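Local coordinates for protein PaxB (Photorhabdus luminescens, PDB 6EK4) that probably acts as the B component of a two-component alpha-helical pore-forming toxin of the YaxAB type, at residues K27-L32 and D292-T297; S151-E156 and Q280-I285; A161-D166 and I273-V278; K176-R181 and E259-I264. All coordinates share one frame; numbering follows the deposited sequence.

In the fold
All four contacts use helix 247-321, the longest of this elongated, all-helical chain. Contact 1 pairs it with helix 19-35, its centre about 7 Å from that of the chain. Contacts 2, 3 and 4 follow one another along its antiparallel pairing with helix 149-193. Centres lie about 12 Å apart from contact 2 to contact 3 and about 21 Å from contact 3 to contact 4. Contacts 2 and 3 touch, E156 OE1 packing 3.7 Å from V278 CG1. Each later contact is nested in the loop closed by the one before. Contact 4 lies about 49 Å from contact 1, centre to centre. The R295 side chain is about 13 Å from a bound sodium ion.

Contact 1: K27-L32 and D292-T297; sequences KNIWRL and DKERTT
The amide of N28 and the carboxylate of E294 meet at a slant, their planes 70° apart. They join two antiparallel helices of the toxin's helical bundle, helix 19-35 and helix 247-321, which run at 161° here with axes 9.3 Å apart at their closest. N28 ND2 gives both weak hydrogen bonds of the contact. From N28 ND2 to E294 OE1 it is 3.5 Å and nearly straight; from N28 ND2 to E294 OE2 it is 3.3 Å but bent. N28 CB also lies 3.7 Å from E294 CD, so the carboxylate rests against N28 CB too. The amide oxygen N28 OD1 takes a hydrogen bond from Q24 NE2, and a weak one from R31 NH2 at the edge of that guanidinium, in its plane. On the partner helix the R295 guanidinium has D292 OD1 at its edge, 2.8 Å from R295 NH2 in a salt bridge. R295 NH1 is bonded to the backbone oxygens of V140 and V143.

E294 has the largest share of the buried surface. A bend at chi2 (-72°) turns its CD out of line with the start of the chain, and the carboxylate ends at N28. Residues S51 and S54 of helix 42-73 lie against I29, which makes this a buried three-helix junction. I29 and E294 run alongside each other in opposite senses, with I29 CG1 3.6 Å from E294 CB. Beyond them, I29 CD1 reaches the backbone of R295, ending 3.7 Å from R295 N.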
# COMPACT_ATOMS: atom_id res chain seq x y z
N LYS A 27 5.81 -8.77 5.63
CA LYS A 27 6.93 -8.17 4.91
C LYS A 27 6.50 -6.90 4.17
O LYS A 27 7.22 -5.89 4.17
CB LYS A 27 7.53 -9.18 3.93
CG LYS A 27 8.71 -8.69 3.09
CD LYS A 27 9.93 -8.39 3.94
CE LYS A 27 11.16 -8.16 3.07
NZ LYS A 27 12.39 -7.96 3.88
N ASN A 28 5.32 -6.94 3.55
CA ASN A 28 4.79 -5.80 2.81
C ASN A 28 4.38 -4.64 3.71
O ASN A 28 4.49 -3.48 3.32
CB ASN A 28 3.59 -6.23 1.95
CG ASN A 28 3.97 -7.18 0.84
OD1 ASN A 28 5.12 -7.22 0.40
ND2 ASN A 28 3.00 -7.95 0.36
N ILE A 29 3.89 -4.95 4.91
CA ILE A 29 3.52 -3.92 5.88
C ILE A 29 4.76 -3.17 6.36
O ILE A 29 4.73 -1.95 6.50
CB ILE A 29 2.73 -4.52 7.08
CG1 ILE A 29 1.31 -4.89 6.63
CG2 ILE A 29 2.65 -3.52 8.23
CD1 ILE A 29 0.58 -5.81 7.58
N TRP A 30 5.85 -3.90 6.60
CA TRP A 30 7.12 -3.28 6.99
C TRP A 30 7.61 -2.32 5.91
O TRP A 30 7.97 -1.18 6.19
CB TRP A 30 8.18 -4.35 7.25
CG TRP A 30 9.51 -3.78 7.66
CD1 TRP A 30 10.56 -3.45 6.85
CD2 TRP A 30 9.92 -3.47 9.00
NE1 TRP A 30 11.60 -2.96 7.60
CE2 TRP A 30 11.24 -2.96 8.92
CE3 TRP A 30 9.31 -3.58 10.25
CZ2 TRP A 30 11.95 -2.56 10.05
CZ3 TRP A 30 10.02 -3.18 11.38
CH2 TRP A 30 11.33 -2.67 11.26
N ARG A 31 7.64 -2.80 4.66
CA ARG A 31 8.10 -2.00 3.53
C ARG A 31 7.24 -0.75 3.34
O ARG A 31 7.77 0.35 3.15
CB ARG A 31 8.07 -2.85 2.25
CG ARG A 31 8.62 -2.15 1.02
CD ARG A 31 8.71 -3.10 -0.17
NE ARG A 31 7.49 -3.87 -0.37
CZ ARG A 31 6.35 -3.39 -0.89
NH1 ARG A 31 6.25 -2.12 -1.27
NH2 ARG A 31 5.30 -4.19 -1.01
N LEU A 32 5.92 -0.92 3.40
CA LEU A 32 4.99 0.19 3.21
C LEU A 32 5.01 1.19 4.37
O LEU A 32 4.89 2.39 4.15
CB LEU A 32 3.56 -0.33 3.00
CG LEU A 32 3.31 -1.03 1.67
CD1 LEU A 32 2.04 -1.87 1.73
CD2 LEU A 32 3.24 -0.04 0.52
N ASP A 292 -3.76 -1.65 5.57
CA ASP A 292 -4.98 -2.24 6.10
C ASP A 292 -5.37 -3.51 5.34
O ASP A 292 -5.86 -4.47 5.94
CB ASP A 292 -6.14 -1.25 6.07
CG ASP A 292 -7.34 -1.72 6.87
OD1 ASP A 292 -7.23 -1.80 8.12
OD2 ASP A 292 -8.39 -2.02 6.27
N LYS A 293 -5.16 -3.50 4.02
CA LYS A 293 -5.47 -4.66 3.19
C LYS A 293 -4.47 -5.80 3.39
O LYS A 293 -4.84 -6.97 3.32
CB LYS A 293 -5.55 -4.26 1.71
CG LYS A 293 -6.75 -3.40 1.38
CD LYS A 293 -6.74 -2.94 -0.07
CE LYS A 293 -7.90 -1.99 -0.35
NZ LYS A 293 -7.85 -1.43 -1.73
N GLU A 294 -3.21 -5.46 3.63
CA GLU A 294 -2.19 -6.45 3.97
C GLU A 294 -2.43 -7.02 5.37
O GLU A 294 -2.20 -8.20 5.61
CB GLU A 294 -0.78 -5.85 3.89
CG GLU A 294 -0.35 -5.40 2.49
CD GLU A 294 -0.06 -6.55 1.54
OE1 GLU A 294 -0.09 -7.73 1.96
OE2 GLU A 294 0.21 -6.27 0.35
N ARG A 295 -2.90 -6.17 6.28
CA ARG A 295 -3.24 -6.61 7.64
C ARG A 295 -4.43 -7.56 7.62
O ARG A 295 -4.46 -8.54 8.37
CB ARG A 295 -3.55 -5.41 8.54
CG ARG A 295 -3.98 -5.80 9.94
CD ARG A 295 -4.06 -4.61 10.88
NE ARG A 295 -5.10 -3.66 10.49
CZ ARG A 295 -5.50 -2.63 11.23
NH1 ARG A 295 -4.95 -2.39 12.42
NH2 ARG A 295 -6.46 -1.82 10.77
N THR A 296 -5.42 -7.27 6.79
CA THR A 296 -6.59 -8.14 6.63
C THR A 296 -6.17 -9.51 6.09
O THR A 296 -6.70 -10.54 6.51
CB THR A 296 -7.64 -7.51 5.70
OG1 THR A 296 -8.06 -6.25 6.23
CG2 THR A 296 -8.85 -8.42 5.54
N THR A 297 -5.22 -9.52 5.16
CA THR A 297 -4.74 -10.76 4.54
C THR A 297 -4.02 -11.66 5.54
O THR A 297 -4.27 -12.87 5.57
CB THR A 297 -3.80 -10.47 3.35
OG1 THR A 297 -4.53 -9.78 2.32
CG2 THR A 297 -3.23 -11.76 2.77

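Contact 2: S151-E156 and Q280-I285; sequences SSLKEE and QRIAGI
L153 and I285 pack at the tight side of this contact, with L153 CB 3.9 Å from I285 CG2. L153 CG stands anti to the backbone N (chi1 -177°), beside the carbonyl carbon, and bears the branch that meets I282. There L153 CD1 is 3.9 Å from I282 CG2, and these two side chains cross at about a right angle. I282 CG1 lies 3.6 Å from E156 CB. I285 CD1 reaches the first turn of the other segment and stops 4.0 Å from S152 CB. S152 meets I285 through CB; its OG is hydrogen-bonded to R148 O.

The polar side is looser. E156 and R281 form a salt bridge with E156 OE1 3.5 Å from R281 NH2. R281 NE is equally far from E156 OE1, and both hydrogen bonds are weak. The carboxylate stands 75° from the guanidinium plane and meets it at the edge. R159 brings a like charge close to R281 NH2, which may further weaken the hold. Of the touching residues only I285 is buried; E156 and R281 are partly exposed.

Helices 149-193 and 247-321 run at 158° here. I282 and I285, three apart, pack on L153, and L149, one turn back, also touches I285. With a charged pair beside them, this is consistent with an antiparallel coiled-coil-like hairpin.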
# COMPACT_ATOMS: atom_id res chain seq x y z
N SER A 151 -11.93 10.28 3.77
CA SER A 151 -12.20 11.72 3.75
C SER A 151 -10.96 12.50 3.32
O SER A 151 -11.05 13.41 2.50
CB SER A 151 -12.66 12.19 5.14
OG SER A 151 -12.95 13.57 5.14
N SER A 152 -9.81 12.14 3.88
CA SER A 152 -8.54 12.79 3.55
C SER A 152 -8.14 12.55 2.10
O SER A 152 -7.67 13.46 1.42
CB SER A 152 -7.43 12.30 4.48
OG SER A 152 -7.66 12.71 5.81
N LEU A 153 -8.32 11.32 1.62
CA LEU A 153 -8.02 10.97 0.23
C LEU A 153 -8.88 11.78 -0.74
O LEU A 153 -8.41 12.16 -1.81
CB LEU A 153 -8.24 9.47 -0.01
CG LEU A 153 -7.91 8.94 -1.41
CD1 LEU A 153 -6.47 9.24 -1.80
CD2 LEU A 153 -8.18 7.44 -1.48
N LYS A 154 -10.12 12.05 -0.35
CA LYS A 154 -11.03 12.86 -1.15
C LYS A 154 -10.58 14.33 -1.17
O LYS A 154 -10.67 15.00 -2.20
CB LYS A 154 -12.46 12.75 -0.63
CG LYS A 154 -13.52 13.11 -1.66
CD LYS A 154 -14.90 13.23 -1.03
CE LYS A 154 -15.98 13.36 -2.08
NZ LYS A 154 -17.30 13.76 -1.51
N GLU A 155 -10.11 14.82 -0.02
CA GLU A 155 -9.65 16.20 0.11
C GLU A 155 -8.42 16.49 -0.75
O GLU A 155 -8.36 17.50 -1.45
CB GLU A 155 -9.34 16.52 1.58
CG GLU A 155 -8.85 17.94 1.83
CD GLU A 155 -8.54 18.21 3.30
OE1 GLU A 155 -9.22 17.63 4.17
OE2 GLU A 155 -7.63 19.02 3.57
N GLU A 156 -7.43 15.59 -0.69
CA GLU A 156 -6.18 15.77 -1.42
C GLU A 156 -6.38 15.65 -2.93
O GLU A 156 -5.75 16.38 -3.70
CB GLU A 156 -5.13 14.75 -0.95
CG GLU A 156 -4.71 14.90 0.51
CD GLU A 156 -4.01 16.21 0.81
OE1 GLU A 156 -3.47 16.85 -0.12
OE2 GLU A 156 -3.99 16.60 2.00
N GLN A 280 2.51 13.25 -3.28
CA GLN A 280 3.24 12.47 -2.28
C GLN A 280 2.31 12.05 -1.14
O GLN A 280 2.42 10.93 -0.63
CB GLN A 280 4.43 13.25 -1.73
CG GLN A 280 5.23 12.48 -0.69
CD GLN A 280 6.65 13.01 -0.52
OE1 GLN A 280 6.88 14.22 -0.52
NE2 GLN A 280 7.60 12.09 -0.37
N ARG A 281 1.41 12.95 -0.75
CA ARG A 281 0.47 12.66 0.34
C ARG A 281 -0.64 11.69 -0.08
O ARG A 281 -1.08 10.87 0.72
CB ARG A 281 -0.14 13.96 0.89
CG ARG A 281 0.85 14.78 1.70
CD ARG A 281 0.16 15.86 2.52
NE ARG A 281 -0.49 16.86 1.67
CZ ARG A 281 0.15 17.82 1.01
NH1 ARG A 281 1.47 17.95 1.07
NH2 ARG A 281 -0.55 18.68 0.27
N ILE A 282 -1.08 11.79 -1.34
CA ILE A 282 -2.03 10.82 -1.89
C ILE A 282 -1.38 9.43 -1.96
O ILE A 282 -2.02 8.42 -1.65
CB ILE A 282 -2.54 11.25 -3.29
CG1 ILE A 282 -3.45 12.48 -3.16
CG2 ILE A 282 -3.31 10.12 -3.97
CD1 ILE A 282 -3.60 13.27 -4.45
N ALA A 283 -0.11 9.40 -2.36
CA ALA A 283 0.66 8.15 -2.39
C ALA A 283 0.83 7.57 -0.99
O ALA A 283 0.78 6.35 -0.81
CB ALA A 283 2.03 8.39 -3.02
N GLY A 284 1.02 8.44 -0.00
CA GLY A 284 1.11 8.03 1.39
C GLY A 284 -0.19 7.46 1.92
O GLY A 284 -0.19 6.43 2.60
N ILE A 285 -1.30 8.13 1.61
CA ILE A 285 -2.63 7.65 2.02
C ILE A 285 -2.96 6.30 1.37
O ILE A 285 -3.57 5.45 2.00
CB ILE A 285 -3.73 8.70 1.69
CG1 ILE A 285 -3.59 9.91 2.60
CG2 ILE A 285 -5.12 8.10 1.85
CD1 ILE A 285 -4.38 11.13 2.15

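Contact 3: A161-D166 and I273-V278; sequences AEIQAD and IQLKGV
I163 is the main apolar side chain of this contact, and it meets three residues of helix 247-321. Its two branches divide the work. I163 CG2 lies 4.0 Å from L275 CD1 and about as far from L275 CB. I163 CD1 is 4.1 Å from V278 CG1. I163 runs past both L275 and V278 in opposite senses, alongside rather than across them. L275 CG is anti to the backbone N (chi1 -171°) and bears the methyl CD1 that meets both I163 and Q164. V278 also touches E156, R159 and K160 of helix 149-193.

A second group of contacts uses the carbon chains of two glutamines. Q274 CB packs 3.9 Å from I163 CD1. Q164 CG packs 3.8 Å from L275 CD1, with the two side chains crossing at about a right angle. The glutamines flank the apolar pair, and each covers much less surface than I163 or L275.

The polar bonds of Q274 have partners outside the two segments. Q274 OE1 takes a weak hydrogen bond from R159 NH2 of helix 149-193, which links the two helices. Q274 NE2 gives a weak one to the backbone oxygen of D270 on its own helix.

The segments are antiparallel at 154°. No polar pair links them directly. Between these two segments the association therefore rests on methyl and methylene packing, with the weak R159 to Q274 bond just beyond.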
# COMPACT_ATOMS: atom_id res chain seq x y z
N ALA A 161 -6.93 18.23 -8.10
CA ALA A 161 -7.73 18.55 -9.28
C ALA A 161 -7.67 20.04 -9.63
O ALA A 161 -7.47 20.39 -10.79
CB ALA A 161 -9.18 18.11 -9.07
N GLU A 162 -7.85 20.89 -8.62
CA GLU A 162 -7.83 22.35 -8.84
C GLU A 162 -6.42 22.91 -9.06
O GLU A 162 -6.28 23.94 -9.73
CB GLU A 162 -8.55 23.10 -7.70
CG GLU A 162 -8.01 22.89 -6.30
CD GLU A 162 -8.86 23.57 -5.23
OE1 GLU A 162 -9.61 24.51 -5.57
OE2 GLU A 162 -8.77 23.16 -4.05
N ILE A 163 -5.40 22.26 -8.52
CA ILE A 163 -4.01 22.64 -8.81
C ILE A 163 -3.67 22.29 -10.27
O ILE A 163 -3.10 23.12 -10.98
CB ILE A 163 -3.00 21.96 -7.85
CG1 ILE A 163 -3.07 22.62 -6.47
CG2 ILE A 163 -1.57 22.07 -8.39
CD1 ILE A 163 -2.36 21.84 -5.38
N GLN A 164 -4.01 21.08 -10.69
CA GLN A 164 -3.82 20.66 -12.08
C GLN A 164 -4.62 21.55 -13.04
O GLN A 164 -4.15 21.86 -14.14
CB GLN A 164 -4.21 19.20 -12.28
CG GLN A 164 -3.18 18.21 -11.75
CD GLN A 164 -3.57 16.76 -12.00
OE1 GLN A 164 -2.75 15.95 -12.44
NE2 GLN A 164 -4.82 16.41 -11.71
N ALA A 165 -5.82 21.95 -12.62
CA ALA A 165 -6.67 22.85 -13.40
C ALA A 165 -6.07 24.25 -13.50
O ALA A 165 -6.18 24.90 -14.54
CB ALA A 165 -8.06 22.91 -12.79
N ASP A 166 -5.46 24.71 -12.41
CA ASP A 166 -4.82 26.03 -12.39
C ASP A 166 -3.60 26.05 -13.31
O ASP A 166 -3.44 26.97 -14.12
CB ASP A 166 -4.41 26.40 -10.95
CG ASP A 166 -4.19 27.89 -10.76
OD1 ASP A 166 -4.21 28.65 -11.76
OD2 ASP A 166 -3.99 28.31 -9.60
N ILE A 273 5.29 22.86 -7.21
CA ILE A 273 5.79 22.47 -5.89
C ILE A 273 4.63 21.90 -5.06
O ILE A 273 4.77 20.84 -4.45
CB ILE A 273 6.45 23.65 -5.15
CG1 ILE A 273 7.76 24.04 -5.84
CG2 ILE A 273 6.72 23.29 -3.69
CD1 ILE A 273 8.23 25.44 -5.52
N GLN A 274 3.50 22.60 -5.05
CA GLN A 274 2.30 22.13 -4.35
C GLN A 274 1.79 20.80 -4.91
O GLN A 274 1.27 19.97 -4.17
CB GLN A 274 1.18 23.18 -4.43
CG GLN A 274 1.46 24.47 -3.69
CD GLN A 274 0.37 25.51 -3.91
OE1 GLN A 274 -0.76 25.33 -3.47
NE2 GLN A 274 0.71 26.59 -4.60
N LEU A 275 1.94 20.61 -6.22
CA LEU A 275 1.49 19.39 -6.89
C LEU A 275 2.28 18.16 -6.45
O LEU A 275 1.71 17.08 -6.27
CB LEU A 275 1.57 19.56 -8.42
CG LEU A 275 0.93 18.46 -9.27
CD1 LEU A 275 -0.55 18.29 -8.94
CD2 LEU A 275 1.10 18.78 -10.75
N LYS A 276 3.59 18.32 -6.30
CA LYS A 276 4.43 17.25 -5.73
C LYS A 276 4.01 16.92 -4.30
O LYS A 276 4.06 15.77 -3.89
CB LYS A 276 5.91 17.64 -5.75
CG LYS A 276 6.56 17.60 -7.12
CD LYS A 276 8.08 17.53 -7.00
CE LYS A 276 8.76 17.75 -8.34
NZ LYS A 276 10.22 17.46 -8.26
N GLY A 277 3.60 17.95 -3.56
CA GLY A 277 3.14 17.78 -2.18
C GLY A 277 1.90 16.91 -2.07
O GLY A 277 1.88 15.94 -1.31
N VAL A 278 0.86 17.26 -2.83
CA VAL A 278 -0.40 16.50 -2.80
C VAL A 278 -0.22 15.09 -3.34
O VAL A 278 -0.78 14.14 -2.80
CB VAL A 278 -1.56 17.22 -3.55
CG1 VAL A 278 -1.85 18.57 -2.92
CG2 VAL A 278 -1.28 17.36 -5.04

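Contact 4: K176-R181 and E259-I264; sequences KLVVDR and ERINQI
L177 and I261 lie at the middle of this contact and are also the residues whose CA atoms come nearest across it. Both point toward the other helix. L177 CB meets I261 CG1 at 3.6 Å. The I261 chain then carries on past L177: chi2 of 169° sets CD1 anti to CA, and I261 CD1 ends 3.6 Å from the backbone oxygen L177 O.

Two side chains cross I261 at about a right angle. V178 brings its CG2 to 4.2 Å from I261 CD1. R181 lays its CD 4.0 Å from I261 CD1. The R181 chain is extended from CG to NE, and its NE is held in a salt bridge with D258 OD1. Its carbon chain thus covers the tip of I261 while its charge is paired outside the contact.

The other flank is built round L177 CD2. L177 CD2 sits 3.8 Å from I264 CD1, where the two side chains meet at a slant. L177 CD2 is also 4.0 Å from R260 CD, where they cross at about a right angle. R260 bends at chi3, and only its carbon chain takes part in the packing against L177. I264, buried, touches Q170 and K174 further back along helix 149-193.

The two helices are inclined at 153°, with axes 10.1 Å apart at their closest. I261 and I264 are three residues apart, and L177 and R181 four. Such spacing of packing side chains fits two long helices laid back along each other in an antiparallel helical hairpin, probably the long arm of the toxin.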
# COMPACT_ATOMS: atom_id res chain seq x y z
N LYS A 176 -0.93 32.10 -24.99
CA LYS A 176 -1.52 33.22 -25.73
C LYS A 176 -0.63 34.45 -25.67
O LYS A 176 -0.42 35.13 -26.68
CB LYS A 176 -2.91 33.56 -25.18
CG LYS A 176 -3.74 34.42 -26.13
CD LYS A 176 -4.35 35.63 -25.45
CE LYS A 176 -4.92 36.61 -26.47
NZ LYS A 176 -5.20 37.94 -25.87
N LEU A 177 -0.10 34.75 -24.49
CA LEU A 177 0.81 35.88 -24.30
C LEU A 177 2.13 35.70 -25.06
O LEU A 177 2.75 36.68 -25.46
CB LEU A 177 1.08 36.12 -22.81
CG LEU A 177 0.13 37.06 -22.05
CD1 LEU A 177 -1.32 36.94 -22.51
CD2 LEU A 177 0.25 36.80 -20.56
N VAL A 178 2.56 34.45 -25.23
CA VAL A 178 3.80 34.15 -25.95
C VAL A 178 3.69 34.51 -27.43
O VAL A 178 4.62 35.08 -28.00
CB VAL A 178 4.23 32.66 -25.79
CG1 VAL A 178 5.33 32.29 -26.78
CG2 VAL A 178 4.69 32.40 -24.36
N VAL A 179 2.55 34.19 -28.06
CA VAL A 179 2.35 34.57 -29.47
C VAL A 179 2.12 36.07 -29.60
O VAL A 179 2.67 36.70 -30.51
CB VAL A 179 1.22 33.76 -30.17
CG1 VAL A 179 1.51 32.27 -30.09
CG2 VAL A 179 -0.16 34.06 -29.60
N ASP A 180 1.35 36.66 -28.69
CA ASP A 180 1.13 38.11 -28.66
C ASP A 180 2.44 38.88 -28.53
O ASP A 180 2.62 39.94 -29.13
CB ASP A 180 0.19 38.50 -27.51
CG ASP A 180 -1.24 38.03 -27.73
OD1 ASP A 180 -1.48 37.23 -28.66
OD2 ASP A 180 -2.13 38.48 -26.98
N ARG A 181 3.36 38.33 -27.74
CA ARG A 181 4.71 38.87 -27.61
C ARG A 181 5.50 38.69 -28.91
O ARG A 181 6.14 39.62 -29.38
CB ARG A 181 5.45 38.20 -26.45
CG ARG A 181 6.95 38.45 -26.40
CD ARG A 181 7.57 37.83 -25.16
NE ARG A 181 8.99 37.55 -25.33
CZ ARG A 181 9.49 36.50 -25.98
NH1 ARG A 181 8.69 35.60 -26.55
NH2 ARG A 181 10.81 36.34 -26.07
N GLU A 259 6.72 40.84 -18.42
CA GLU A 259 6.48 40.89 -16.98
C GLU A 259 5.36 39.93 -16.56
O GLU A 259 5.43 39.31 -15.50
CB GLU A 259 6.13 42.31 -16.54
CG GLU A 259 5.89 42.47 -15.04
CD GLU A 259 5.62 43.90 -14.62
OE1 GLU A 259 4.97 44.10 -13.57
OE2 GLU A 259 6.05 44.84 -15.33
N ARG A 260 4.33 39.81 -17.40
CA ARG A 260 3.18 38.95 -17.10
C ARG A 260 3.51 37.48 -17.36
O ARG A 260 3.09 36.61 -16.61
CB ARG A 260 1.95 39.38 -17.90
CG ARG A 260 0.65 39.32 -17.11
CD ARG A 260 -0.56 39.76 -17.92
NE ARG A 260 -0.42 41.10 -18.48
CZ ARG A 260 -1.34 41.71 -19.23
NH1 ARG A 260 -2.49 41.11 -19.51
NH2 ARG A 260 -1.11 42.94 -19.69
N ILE A 261 4.26 37.21 -18.43
CA ILE A 261 4.71 35.85 -18.74
C ILE A 261 5.67 35.34 -17.66
O ILE A 261 5.56 34.19 -17.23
CB ILE A 261 5.39 35.77 -20.13
CG1 ILE A 261 4.35 35.97 -21.24
CG2 ILE A 261 6.10 34.43 -20.33
CD1 ILE A 261 4.94 36.18 -22.62
N ASN A 262 6.60 36.19 -17.24
CA ASN A 262 7.51 35.86 -16.15
C ASN A 262 6.76 35.59 -14.85
O ASN A 262 7.12 34.68 -14.09
CB ASN A 262 8.52 36.99 -15.94
CG ASN A 262 9.48 36.71 -14.79
OD1 ASN A 262 10.07 35.64 -14.70
ND2 ASN A 262 9.62 37.69 -13.89
N GLN A 263 5.71 36.37 -14.59
CA GLN A 263 4.87 36.18 -13.41
C GLN A 263 4.11 34.85 -13.46
O GLN A 263 3.95 34.19 -12.43
CB GLN A 263 3.89 37.35 -13.26
CG GLN A 263 3.04 37.31 -11.99
CD GLN A 263 3.88 37.30 -10.72
OE1 GLN A 263 4.60 38.25 -10.44
NE2 GLN A 263 3.77 36.23 -9.95
N ILE A 264 3.65 34.46 -14.65
CA ILE A 264 2.95 33.19 -14.83
C ILE A 264 3.91 32.00 -14.65
O ILE A 264 3.53 30.98 -14.06
CB ILE A 264 2.24 33.12 -16.20
CG1 ILE A 264 1.06 34.09 -16.23
CG2 ILE A 264 1.75 31.71 -16.50
CD1 ILE A 264 0.55 34.41 -17.62